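Side-chain contacts in SusD homolog (Bacteroides thetaiotaomicron, PDB 4MRU), which probably binds mucin O-glycans as a SusD-like lipoprotein of the outer membrane, built on a TPR-like helical fold: residues G30-V35 and A239-A244; A81-V86 and A147-Q152; D186-Y189 and Q194-L197; V398-M403 and E409-R414; E467-T470 and H475-N478. All coordinates share one frame; numbering follows the deposited sequence.

Interaction 1 of 5, residues G30-V35 and A239-A244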
# COMPACT_ATOMS: atom_id res chain seq x y z
N GLY A 30 15.54 8.88 9.18
CA GLY A 30 15.12 7.72 9.92
C GLY A 30 13.61 7.52 9.80
O GLY A 30 13.15 6.43 9.54
N LEU A 31 12.85 8.59 10.03
CA LEU A 31 11.42 8.57 9.84
C LEU A 31 11.01 8.27 8.40
O LEU A 31 10.08 7.49 8.14
CB LEU A 31 10.83 9.91 10.32
CG LEU A 31 10.83 10.17 11.82
CD1 LEU A 31 10.48 11.64 12.09
CD2 LEU A 31 9.86 9.24 12.55
N GLN A 32 11.67 8.91 7.42
CA GLN A 32 11.34 8.65 6.02
C GLN A 32 11.56 7.18 5.65
O GLN A 32 10.83 6.61 4.83
CB GLN A 32 12.16 9.57 5.09
CG GLN A 32 11.80 11.03 5.28
CD GLN A 32 12.57 12.02 4.42
OE1 GLN A 32 13.72 11.81 4.03
NE2 GLN A 32 11.94 13.14 4.17
N GLY A 33 12.53 6.55 6.32
CA GLY A 33 12.80 5.13 6.15
C GLY A 33 11.90 4.18 6.88
O GLY A 33 12.13 2.98 6.85
N LEU A 34 10.88 4.70 7.54
CA LEU A 34 9.87 3.84 8.22
C LEU A 34 8.52 3.89 7.54
O LEU A 34 7.52 3.32 8.04
CB LEU A 34 9.75 4.30 9.65
CG LEU A 34 10.93 3.88 10.54
CD1 LEU A 34 10.95 4.68 11.84
CD2 LEU A 34 10.87 2.39 10.83
N VAL A 35 8.44 4.60 6.44
CA VAL A 35 7.23 4.67 5.61
C VAL A 35 7.23 3.39 4.78
O VAL A 35 6.57 2.41 5.15
CB VAL A 35 7.16 5.97 4.78
CG1 VAL A 35 5.99 5.94 3.81
CG2 VAL A 35 7.05 7.17 5.69
N ALA A 239 6.10 11.76 -4.58
CA ALA A 239 6.81 11.61 -3.32
C ALA A 239 7.62 10.30 -3.38
O ALA A 239 7.03 9.21 -3.37
CB ALA A 239 5.86 11.56 -2.18
N LEU A 240 8.94 10.45 -3.49
CA LEU A 240 9.84 9.33 -3.54
C LEU A 240 10.86 9.52 -2.45
O LEU A 240 11.40 10.64 -2.30
CB LEU A 240 10.58 9.29 -4.86
CG LEU A 240 10.01 8.66 -6.11
CD1 LEU A 240 8.61 9.10 -6.39
CD2 LEU A 240 10.97 9.02 -7.24
N PHE A 241 11.18 8.45 -1.72
CA PHE A 241 12.30 8.48 -0.76
C PHE A 241 13.52 8.00 -1.51
O PHE A 241 13.65 6.82 -1.85
CB PHE A 241 11.99 7.66 0.49
CG PHE A 241 13.10 7.58 1.48
CD1 PHE A 241 13.77 8.74 1.91
CD2 PHE A 241 13.45 6.36 2.05
CE1 PHE A 241 14.76 8.68 2.86
CE2 PHE A 241 14.45 6.29 3.00
CZ PHE A 241 15.11 7.44 3.40
N HIS A 242 14.43 8.92 -1.79
CA HIS A 242 15.64 8.63 -2.49
C HIS A 242 16.70 8.13 -1.54
O HIS A 242 16.88 8.67 -0.41
CB HIS A 242 16.16 9.89 -3.20
CG HIS A 242 15.18 10.52 -4.12
ND1 HIS A 242 14.22 11.39 -3.68
CD2 HIS A 242 14.98 10.38 -5.45
CE1 HIS A 242 13.48 11.80 -4.70
NE2 HIS A 242 13.91 11.18 -5.78
N VAL A 243 17.45 7.14 -1.97
CA VAL A 243 18.42 6.54 -1.11
C VAL A 243 19.68 6.20 -1.91
O VAL A 243 19.57 5.91 -3.09
CB VAL A 243 17.89 5.25 -0.47
CG1 VAL A 243 16.78 5.54 0.52
CG2 VAL A 243 17.42 4.28 -1.55
N ALA A 244 20.83 6.25 -1.24
CA ALA A 244 22.12 5.89 -1.85
C ALA A 244 22.18 4.39 -2.09
O ALA A 244 22.76 3.95 -3.07
CB ALA A 244 23.27 6.35 -0.97
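Phe241 packs against Gln32 and Gly33, joining the last turn of helix 24-32, and the loop just after it, to a short strand of this TPR-like helical fold. It is a compact example of one ring seated on a helix end without any hydrogen bond between the two segments. The second segment begins at Ala239, where strand 239-241 pairs with strand 322-325 to form an antiparallel two-stranded sheet. Two residues on, Phe241 sends its ring toward the helix. With CG anti to its own N (chi1 177°), the ring leaves the strand and passes beside Gln32, whose CB sits over one face, 3.9 Å from the ring centroid and 25° off the normal, a CH-pi contact. Farther out on the same glutamine, OE1 comes within 3.5 Å of Phe241 CE1, the amide plane turned 66° from the ring. This amide is not loose: its OE1 accepts from the backbone N of Asp186, and its NE2 bonds to Asp185. Replacing Phe241 with a serine would take away the ring, and would probably open a gap between Gln32 and the strand. Next along, His242 uses ND1 to hold the carbonyl of Asp186, so the loop that fixes the glutamine amide is also tied to this strand's end. Val243 then folds back on Phe241, placing CG1 above the face opposite Gln32, 3.5 Å from the ring plane and toward the rim. Gly33 meets the ring obliquely, its CA lying 3.7 Å from Phe241 CE2.

Interaction 2 of 5, residues A81-V86 and A147-Q152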
# COMPACT_ATOMS: atom_id res chain seq x y z
N ALA A 81 7.44 -7.59 13.31
CA ALA A 81 8.07 -6.42 12.65
C ALA A 81 7.08 -5.34 12.18
O ALA A 81 7.32 -4.17 12.43
CB ALA A 81 8.94 -6.85 11.49
N PRO A 82 5.96 -5.71 11.54
CA PRO A 82 5.06 -4.62 11.08
C PRO A 82 4.33 -3.80 12.18
O PRO A 82 3.68 -2.81 11.86
CB PRO A 82 4.04 -5.37 10.21
CG PRO A 82 4.68 -6.69 9.90
CD PRO A 82 5.44 -7.03 11.14
N PHE A 83 4.38 -4.26 13.42
CA PHE A 83 3.69 -3.61 14.55
C PHE A 83 4.73 -3.12 15.51
O PHE A 83 4.95 -1.90 15.65
CB PHE A 83 2.71 -4.58 15.25
CG PHE A 83 1.93 -3.96 16.40
CD1 PHE A 83 2.45 -3.96 17.66
CD2 PHE A 83 0.69 -3.42 16.20
CE1 PHE A 83 1.76 -3.40 18.72
CE2 PHE A 83 -0.02 -2.85 17.23
CZ PHE A 83 0.52 -2.83 18.50
N THR A 84 5.42 -4.06 16.14
CA THR A 84 6.33 -3.72 17.22
C THR A 84 7.55 -2.93 16.72
O THR A 84 7.93 -1.94 17.32
CB THR A 84 6.82 -4.97 17.96
OG1 THR A 84 5.69 -5.70 18.49
CG2 THR A 84 7.77 -4.59 19.13
N ASP A 85 8.19 -3.38 15.64
CA ASP A 85 9.37 -2.64 15.12
C ASP A 85 9.04 -1.26 14.55
O ASP A 85 9.76 -0.28 14.81
CB ASP A 85 10.12 -3.49 14.08
CG ASP A 85 10.72 -4.75 14.69
OD1 ASP A 85 10.74 -4.88 15.93
OD2 ASP A 85 11.12 -5.65 13.94
N VAL A 86 7.96 -1.15 13.78
CA VAL A 86 7.56 0.15 13.26
C VAL A 86 7.31 1.14 14.40
O VAL A 86 7.83 2.22 14.38
CB VAL A 86 6.31 0.07 12.36
CG1 VAL A 86 5.94 1.44 11.88
CG2 VAL A 86 6.61 -0.77 11.14
N ALA A 147 1.64 0.56 25.69
CA ALA A 147 0.61 1.63 25.72
C ALA A 147 -0.82 1.21 25.31
O ALA A 147 -1.03 0.17 24.70
CB ALA A 147 1.06 2.78 24.82
N ALA A 148 -1.79 2.05 25.66
CA ALA A 148 -3.18 1.84 25.34
C ALA A 148 -3.40 2.05 23.88
O ALA A 148 -2.75 2.91 23.26
CB ALA A 148 -4.07 2.80 26.14
N TYR A 149 -4.38 1.33 23.34
CA TYR A 149 -4.70 1.41 21.91
C TYR A 149 -5.86 2.36 21.63
O TYR A 149 -6.77 2.43 22.40
CB TYR A 149 -5.13 0.05 21.38
CG TYR A 149 -4.10 -1.04 21.28
CD1 TYR A 149 -3.30 -1.38 22.34
CD2 TYR A 149 -4.00 -1.81 20.11
CE1 TYR A 149 -2.38 -2.40 22.24
CE2 TYR A 149 -3.13 -2.85 20.02
CZ TYR A 149 -2.30 -3.13 21.09
OH TYR A 149 -1.42 -4.18 21.04
N ASP A 150 -5.79 3.10 20.53
CA ASP A 150 -6.94 3.86 20.04
C ASP A 150 -7.75 3.02 19.06
O ASP A 150 -7.20 2.24 18.29
CB ASP A 150 -6.53 5.11 19.29
CG ASP A 150 -5.76 6.15 20.15
OD1 ASP A 150 -5.73 6.07 21.38
OD2 ASP A 150 -5.17 7.05 19.50
N SER A 151 -9.05 3.27 19.02
CA SER A 151 -9.87 2.72 17.95
C SER A 151 -9.37 3.21 16.59
O SER A 151 -8.81 4.29 16.47
CB SER A 151 -11.34 3.06 18.16
OG SER A 151 -11.63 4.41 17.87
N GLN A 152 -9.58 2.40 15.54
CA GLN A 152 -9.16 2.86 14.22
C GLN A 152 -9.87 4.17 13.87
O GLN A 152 -9.25 5.08 13.30
CB GLN A 152 -9.44 1.83 13.15
CG GLN A 152 -9.01 2.25 11.77
CD GLN A 152 -9.20 1.16 10.72
OE1 GLN A 152 -10.32 0.88 10.30
NE2 GLN A 152 -8.10 0.53 10.29
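The rings of Phe83 and Tyr149 run nearly parallel, with planes 23° apart, but are slid so far past each other that they barely overlap. Their centroids stand 5.9 Å apart. Each meets the other obliquely. This small aromatic cluster joins the first turns of helix 81-100 to the loop leading into helix 152-173 in the helical SusD-like fold. At the rim of the Phe83 ring, in its plane, lies the hydroxyl oxygen of the next residue, Thr84. Two further rings join them, Tyr125 in an edge-to-face pair with Phe83 and Tyr464 in another with Tyr149. The helix opens with a wider pi-type turn, marked by a weak bond from Val86 N to Ala81 O, and Phe83 projects from it. The backbones are far apart, 12.2 Å between the CA atoms of Phe83 and Tyr149, and the outer ends of two long side chains bridge the interval. Phe83 reaches across because its CG is anti to the backbone N (chi1 -178°). Tyr149, whose CB does not point straight at the helix, still brings its phenol end near. The hydroxyl is held by Glu468, which fixes the outer end of the tyrosine beside the phenylalanine. The closest approach is at one corner: Phe83 CZ makes an apolar contact with Tyr149 CZ at 3.8 Å and lies 3.5 Å from Tyr149 OH.

Interaction 3 of 5, residues D186-Y189 and Q194-L197. With EDO (1,2-ethanediol), chain J.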
# COMPACT_ATOMS: atom_id res chain seq x y z
N ASP A 186 15.24 13.67 2.21
CA ASP A 186 15.58 12.96 0.94
C ASP A 186 14.40 12.55 0.11
O ASP A 186 14.47 11.65 -0.76
CB ASP A 186 16.49 11.76 1.24
CG ASP A 186 17.92 12.20 1.60
OD1 ASP A 186 18.25 13.38 1.44
OD2 ASP A 186 18.72 11.34 2.00
N VAL A 187 13.28 13.22 0.37
CA VAL A 187 12.05 13.04 -0.42
C VAL A 187 11.91 14.26 -1.31
O VAL A 187 11.96 14.13 -2.54
CB VAL A 187 10.82 12.85 0.47
CG1 VAL A 187 9.51 12.88 -0.34
CG2 VAL A 187 10.93 11.52 1.20
N TYR A 188 11.78 15.44 -0.69
CA TYR A 188 11.60 16.68 -1.46
C TYR A 188 12.71 17.71 -1.29
O TYR A 188 12.59 18.85 -1.78
CB TYR A 188 10.25 17.31 -1.11
CG TYR A 188 9.06 16.59 -1.68
CD1 TYR A 188 8.97 16.31 -3.05
CD2 TYR A 188 8.00 16.24 -0.88
CE1 TYR A 188 7.86 15.68 -3.57
CE2 TYR A 188 6.89 15.63 -1.39
CZ TYR A 188 6.82 15.35 -2.74
OH TYR A 188 5.66 14.76 -3.20
N TYR A 189 13.82 17.32 -0.65
CA TYR A 189 14.97 18.19 -0.49
C TYR A 189 14.57 19.59 -0.07
O TYR A 189 15.06 20.60 -0.57
CB TYR A 189 15.77 18.18 -1.80
CG TYR A 189 16.24 16.77 -2.15
CD1 TYR A 189 17.38 16.24 -1.58
CD2 TYR A 189 15.50 15.95 -3.02
CE1 TYR A 189 17.81 14.94 -1.88
CE2 TYR A 189 15.90 14.67 -3.32
CZ TYR A 189 17.06 14.17 -2.75
OH TYR A 189 17.47 12.90 -3.05
N GLN A 194 6.04 21.22 -2.13
CA GLN A 194 5.80 19.83 -2.54
C GLN A 194 5.31 19.01 -1.36
O GLN A 194 4.45 18.16 -1.55
CB GLN A 194 7.06 19.21 -3.16
CG GLN A 194 7.31 19.73 -4.57
CD GLN A 194 8.59 19.19 -5.14
OE1 GLN A 194 9.64 19.19 -4.47
NE2 GLN A 194 8.52 18.66 -6.34
N TRP A 195 5.85 19.24 -0.15
CA TRP A 195 5.30 18.58 1.04
C TRP A 195 3.80 18.87 1.19
O TRP A 195 3.05 17.95 1.56
CB TRP A 195 6.06 18.98 2.31
CG TRP A 195 7.32 18.23 2.47
CD1 TRP A 195 8.59 18.70 2.36
CD2 TRP A 195 7.44 16.82 2.70
NE1 TRP A 195 9.50 17.69 2.55
CE2 TRP A 195 8.83 16.51 2.74
CE3 TRP A 195 6.51 15.78 2.84
CZ2 TRP A 195 9.30 15.22 2.93
CZ3 TRP A 195 6.98 14.47 3.02
CH2 TRP A 195 8.37 14.21 3.11
N ARG A 196 3.33 20.08 0.85
CA ARG A 196 1.88 20.33 0.94
C ARG A 196 1.05 19.53 -0.09
O ARG A 196 -0.02 19.03 0.24
CB ARG A 196 1.54 21.83 0.81
CG ARG A 196 2.09 22.61 2.01
CD ARG A 196 1.55 24.03 2.01
NE ARG A 196 0.16 24.00 2.36
CZ ARG A 196 -0.82 24.60 1.70
NH1 ARG A 196 -0.60 25.34 0.63
NH2 ARG A 196 -2.05 24.47 2.16
N LEU A 197 1.55 19.41 -1.31
CA LEU A 197 0.88 18.59 -2.31
C LEU A 197 0.76 17.17 -1.79
O LEU A 197 -0.33 16.53 -1.88
CB LEU A 197 1.65 18.61 -3.62
CG LEU A 197 1.75 19.97 -4.32
CD1 LEU A 197 2.58 19.82 -5.59
CD2 LEU A 197 0.37 20.50 -4.62
C1 EDO J . 19.57 11.33 -1.24
O1 EDO J . 19.75 12.00 -2.47
C2 EDO J . 19.97 9.88 -1.44
O2 EDO J . 21.07 9.76 -2.36
O HOH W 1 12.43 19.11 -4.58
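Tyr188 meets Gln194 with a face and Trp195 with an edge, and it accounts for most of what the loop 186-189 gives to the helix. Aromatic contact comes first. The edge of Tyr188 points at the face of Trp195 in a T-shaped pair, the planes at 89° and the Tyr188 ring centroid 5.1 Å from that of the five-membered indole ring. Atom CD2 leads, 3.7 Å from Trp195 CD2 and over the middle of the indole. A second kind is CH-pi. Gln194 CB stands almost squarely over the centre of the Tyr188 ring, 3.5 Å from its centroid, and Tyr188 CB lies over the five-membered ring of Trp195, 4.2 Å from its centroid. Plain apolar packing adds Val187 CB, 3.7 Å from Trp195 CZ2, and Val187 CG1, which approaches the Tyr188 face opposite Gln194 nearer the rim. The tyrosine is thus covered on two faces and pressed at one edge, which should leave its ring little freedom to turn. Polar links are indirect across the contact: one water donates both to Tyr188 O and to Gln194 OE1, 2.8 Å from each, and joins loop to helix. The other polar ends are held by neighbours: Tyr188 OH and Gln194 NE2 both bond to Asp237, and Trp195 NE1 to Asp185. At the outer end of the loop, Tyr189 OH shares a hydrogen bond with an ethanediol molecule that probably comes from the crystallisation liquor. Taken together, these contacts fasten a loop back on the first turns of the helix that follows it, here helix 192-209 of the TPR-like helical fold.

Interaction 4 of 5, residues V398-M403 and E409-R414. With EDO (1,2-ethanediol), chain L.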
# COMPACT_ATOMS: atom_id res chain seq x y z
N VAL A 398 -9.89 -2.75 -19.74
CA VAL A 398 -9.38 -1.38 -19.53
C VAL A 398 -10.34 -0.29 -20.02
O VAL A 398 -10.53 0.73 -19.35
CB VAL A 398 -8.05 -1.15 -20.25
CG1 VAL A 398 -7.56 0.28 -20.00
CG2 VAL A 398 -7.00 -2.15 -19.77
N LYS A 399 -10.98 -0.54 -21.15
CA LYS A 399 -11.81 0.50 -21.77
C LYS A 399 -12.98 0.95 -20.87
O LYS A 399 -13.79 0.14 -20.40
CB LYS A 399 -12.33 0.02 -23.14
CG LYS A 399 -13.08 1.07 -23.97
CD LYS A 399 -13.50 0.52 -25.32
CE LYS A 399 -14.14 1.56 -26.23
NZ LYS A 399 -15.41 2.06 -25.63
N TRP A 400 -13.09 2.26 -20.70
CA TRP A 400 -14.15 2.88 -19.87
C TRP A 400 -15.56 2.49 -20.34
O TRP A 400 -15.84 2.42 -21.53
CB TRP A 400 -13.98 4.41 -19.84
CG TRP A 400 -14.94 5.12 -18.92
CD1 TRP A 400 -16.11 5.73 -19.26
CD2 TRP A 400 -14.81 5.25 -17.50
NE1 TRP A 400 -16.71 6.23 -18.14
CE2 TRP A 400 -15.92 5.97 -17.06
CE3 TRP A 400 -13.86 4.81 -16.57
CZ2 TRP A 400 -16.10 6.29 -15.70
CZ3 TRP A 400 -14.02 5.18 -15.23
CH2 TRP A 400 -15.12 5.90 -14.82
N ASN A 401 -16.44 2.20 -19.38
CA ASN A 401 -17.82 1.86 -19.68
C ASN A 401 -18.59 3.16 -19.67
O ASN A 401 -18.73 3.78 -18.63
CB ASN A 401 -18.39 0.87 -18.67
CG ASN A 401 -19.81 0.44 -19.02
OD1 ASN A 401 -20.61 1.22 -19.53
ND2 ASN A 401 -20.14 -0.79 -18.69
N GLU A 402 -19.11 3.56 -20.81
CA GLU A 402 -19.71 4.90 -20.98
C GLU A 402 -21.03 5.08 -20.25
O GLU A 402 -21.59 6.18 -20.25
CB GLU A 402 -19.89 5.18 -22.48
CG GLU A 402 -18.59 5.23 -23.29
CD GLU A 402 -17.63 6.33 -22.90
OE1 GLU A 402 -18.03 7.39 -22.32
OE2 GLU A 402 -16.42 6.18 -23.22
N MSE A 403 -21.56 4.01 -19.65
CA MSE A 403 -22.72 4.14 -18.79
C MSE A 403 -22.35 4.88 -17.53
O MSE A 403 -23.22 5.28 -16.78
CB MSE A 403 -23.27 2.79 -18.38
CG MSE A 403 -23.78 1.94 -19.52
SE MSE A 403 -25.46 2.76 -20.08
CE MSE A 403 -25.39 2.25 -21.98
N GLU A 409 -20.21 -0.33 -10.32
CA GLU A 409 -19.26 -1.28 -9.75
C GLU A 409 -18.25 -1.69 -10.80
O GLU A 409 -17.09 -1.89 -10.47
CB GLU A 409 -19.95 -2.53 -9.17
CG GLU A 409 -20.64 -2.28 -7.83
CD GLU A 409 -19.70 -1.91 -6.68
OE1 GLU A 409 -18.55 -2.42 -6.63
OE2 GLU A 409 -20.12 -1.13 -5.80
N GLU A 410 -18.67 -1.79 -12.05
CA GLU A 410 -17.72 -2.14 -13.10
C GLU A 410 -16.67 -1.04 -13.31
O GLU A 410 -15.46 -1.33 -13.48
CB GLU A 410 -18.44 -2.45 -14.43
CG GLU A 410 -17.51 -3.00 -15.50
CD GLU A 410 -18.14 -3.04 -16.89
OE1 GLU A 410 -19.06 -3.87 -17.08
OE2 GLU A 410 -17.70 -2.27 -17.80
N ASN A 411 -17.08 0.23 -13.30
CA ASN A 411 -16.14 1.28 -13.53
C ASN A 411 -15.23 1.44 -12.29
O ASN A 411 -14.07 1.74 -12.42
CB ASN A 411 -16.85 2.62 -13.92
CG ASN A 411 -17.16 2.70 -15.42
OD1 ASN A 411 -16.39 2.20 -16.25
ND2 ASN A 411 -18.28 3.28 -15.76
N LEU A 412 -15.77 1.19 -11.10
CA LEU A 412 -14.95 1.21 -9.90
C LEU A 412 -13.89 0.10 -9.99
O LEU A 412 -12.71 0.31 -9.70
CB LEU A 412 -15.80 1.04 -8.65
CG LEU A 412 -15.06 0.94 -7.32
CD1 LEU A 412 -14.30 2.22 -7.03
CD2 LEU A 412 -16.04 0.62 -6.18
N GLU A 413 -14.32 -1.06 -10.47
CA GLU A 413 -13.44 -2.19 -10.63
C GLU A 413 -12.24 -1.84 -11.55
O GLU A 413 -11.11 -2.15 -11.20
CB GLU A 413 -14.19 -3.41 -11.15
CG GLU A 413 -13.30 -4.64 -11.31
CD GLU A 413 -14.03 -5.87 -11.75
OE1 GLU A 413 -15.25 -5.78 -12.12
OE2 GLU A 413 -13.36 -6.95 -11.77
N ARG A 414 -12.48 -1.19 -12.69
CA ARG A 414 -11.35 -0.82 -13.57
C ARG A 414 -10.52 0.33 -12.95
O ARG A 414 -9.31 0.29 -13.08
CB ARG A 414 -11.79 -0.52 -15.03
CG ARG A 414 -12.86 0.52 -15.25
CD ARG A 414 -12.99 0.80 -16.75
NE ARG A 414 -13.22 -0.43 -17.50
CZ ARG A 414 -14.41 -1.02 -17.62
NH1 ARG A 414 -15.49 -0.51 -17.04
NH2 ARG A 414 -14.52 -2.14 -18.29
C1 EDO L . -17.28 -1.01 -24.33
O1 EDO L . -16.93 0.28 -23.76
C2 EDO L . -17.75 -0.94 -25.78
O2 EDO L . -16.82 -0.25 -26.65
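Asn411 and Asn401 exchange two hydrogen bonds that dock loop 398-403 on helix 408-423. Asn411 OD1 accepts from Asn401 N on a lone pair in the carbonyl plane (3.1 Å) and from Arg414 NH1 above that plane, off the lone pairs (3.0 Å); ND2 returns a bond to Asn401 O (2.9 Å). The same amide lies flat over the Trp400 ring, planes 5° apart. Arg414, CG wedged between its N and carbonyl carbon (chi1 55°), grips Glu410 OE2 through NH2 and through NH1, the latter on the anti lone pair at 2.9 Å. Asn401 ND2 joins from above the carboxylate plane, giving OE2 three donors, while Asn401 OD1 closes an Asx turn on Met403 N. A methionine in place of Arg414 would likely leave Glu410 without its charge mate. Lys399 O meets one guanidinium face without a hydrogen bond; NE bonds to Thr397 O. Lys399 NZ bonds to both oxygens of an ethanediol, probably from the crystallisation liquor; the lysine side chain lies about 5 Å from a bound magnesium ion and about 4 Å from that of Asn373, a magnesium-binding residue, though no metal is bound to it in this chain. Helix 348-363 packs on Trp400 and Arg414, helix 327-339 on Asn411.

Interaction 5 of 5, residues E467-T470 and H475-N478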
# COMPACT_ATOMS: atom_id res chain seq x y z
N GLU A 467 4.17 -10.55 21.60
CA GLU A 467 4.72 -9.61 22.57
C GLU A 467 3.59 -8.79 23.24
O GLU A 467 3.60 -8.55 24.44
CB GLU A 467 5.72 -8.67 21.90
CG GLU A 467 7.03 -9.35 21.48
CD GLU A 467 6.95 -10.24 20.21
OE1 GLU A 467 5.89 -10.36 19.55
OE2 GLU A 467 7.98 -10.85 19.85
N GLU A 468 2.61 -8.39 22.46
CA GLU A 468 1.52 -7.64 23.03
C GLU A 468 0.74 -8.48 24.02
O GLU A 468 0.34 -7.98 25.11
CB GLU A 468 0.62 -7.12 21.93
CG GLU A 468 1.28 -5.97 21.17
CD GLU A 468 1.55 -4.75 22.02
OE1 GLU A 468 0.57 -4.07 22.47
OE2 GLU A 468 2.75 -4.44 22.24
N TYR A 469 0.61 -9.77 23.72
CA TYR A 469 -0.11 -10.67 24.63
C TYR A 469 0.68 -10.85 25.92
O TYR A 469 0.11 -10.91 27.00
CB TYR A 469 -0.38 -12.04 23.97
CG TYR A 469 -1.54 -12.06 23.00
CD1 TYR A 469 -1.38 -11.62 21.68
CD2 TYR A 469 -2.78 -12.50 23.37
CE1 TYR A 469 -2.44 -11.63 20.79
CE2 TYR A 469 -3.85 -12.53 22.47
CZ TYR A 469 -3.68 -12.06 21.19
OH TYR A 469 -4.71 -12.08 20.26
N THR A 470 2.00 -10.95 25.81
CA THR A 470 2.81 -11.32 26.99
C THR A 470 3.15 -10.09 27.83
O THR A 470 3.17 -10.19 29.04
CB THR A 470 4.11 -12.08 26.62
OG1 THR A 470 4.93 -11.27 25.79
CG2 THR A 470 3.80 -13.35 25.88
N HIS A 475 -3.78 -3.60 28.09
CA HIS A 475 -4.07 -2.77 26.92
C HIS A 475 -4.48 -3.63 25.69
O HIS A 475 -5.44 -3.30 24.97
CB HIS A 475 -2.88 -1.91 26.59
CG HIS A 475 -2.59 -0.86 27.62
ND1 HIS A 475 -3.57 -0.05 28.15
CD2 HIS A 475 -1.42 -0.47 28.19
CE1 HIS A 475 -3.01 0.81 28.99
NE2 HIS A 475 -1.72 0.58 29.03
N LEU A 476 -3.79 -4.73 25.48
CA LEU A 476 -4.14 -5.58 24.35
C LEU A 476 -5.58 -6.12 24.48
O LEU A 476 -6.36 -6.09 23.53
CB LEU A 476 -3.13 -6.70 24.20
CG LEU A 476 -3.60 -7.71 23.15
CD1 LEU A 476 -3.47 -7.09 21.76
CD2 LEU A 476 -2.82 -9.00 23.26
N ASN A 477 -5.94 -6.59 25.68
CA ASN A 477 -7.29 -7.10 25.91
C ASN A 477 -8.39 -6.07 25.57
O ASN A 477 -9.40 -6.40 24.92
CB ASN A 477 -7.43 -7.58 27.36
CG ASN A 477 -8.81 -8.12 27.62
OD1 ASN A 477 -9.17 -9.17 27.12
ND2 ASN A 477 -9.62 -7.35 28.36
N ASN A 478 -8.20 -4.83 26.02
CA ASN A 478 -9.10 -3.73 25.66
C ASN A 478 -9.09 -3.46 24.16
O ASN A 478 -10.13 -3.24 23.56
CB ASN A 478 -8.76 -2.44 26.45
CG ASN A 478 -9.10 -2.57 27.92
OD1 ASN A 478 -10.05 -3.28 28.29
ND2 ASN A 478 -8.33 -1.90 28.80
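Tyr469 and Leu476 make the tight part of this contact, where the short helix 466-471 turns directly into helix 473-486. The geometry is a worked case of two consecutive helices meeting at a tight turn in the TPR-like helical fold, closed by one methyl group on one ring. Leu476 CD2 stands over the centre of the tyrosine ring, 3.3 Å from the centroid and only 11° off the normal, a face-on CH-pi contact. Each of the ring's six carbons lies within 4 Å of that methyl, and CG is nearest, 3.3 Å from CD2. Leucine has its CG anti to the backbone N (chi1 172°), a torsion that carries CD2 over the ring of Tyr469. The same side chain also meets that of Glu468, more loosely: Leu476 CD1 lies 4.1 Å from Glu468 CB, and of the glutamate side chain it is this CB that takes part. Beyond it the chain bends at chi2 (-63°), and OE1 bonds to Asn472 in the turn as well as to Tyr149. Leu476 itself is buried, with Tyr149 and Tyr464 packing against it as well. The solvent side contrasts plainly. Tyr469 is an exposed residue; its hydroxyl goes out to Asp494, which ties down the far end of the ring. No hydrogen bond spans the two segments. Nearer the backbone, Leu476 CD2 approaches the carbonyl carbon C of Glu468 at 3.7 Å.

How the interactions relate
From the N terminus, interaction 1 closes the longest loop, bringing strand 239-241 back to the end of helix 24-32 over some two hundred residues. Interactions 2 and 3 both lie within that span and follow each other in series: the first joins the start of helix 81-100 to the loop before helix 152-173, the second folds a loop onto helix 192-209. Interactions 4 and 5 come later, each a short local closure, and no two contacts cross. In space, interaction 3 touches interaction 1 through Asp186, while interaction 5 touches interaction 2 through Glu468. Interaction 4 stands apart, its centre at least 33 Å from the centres of the others.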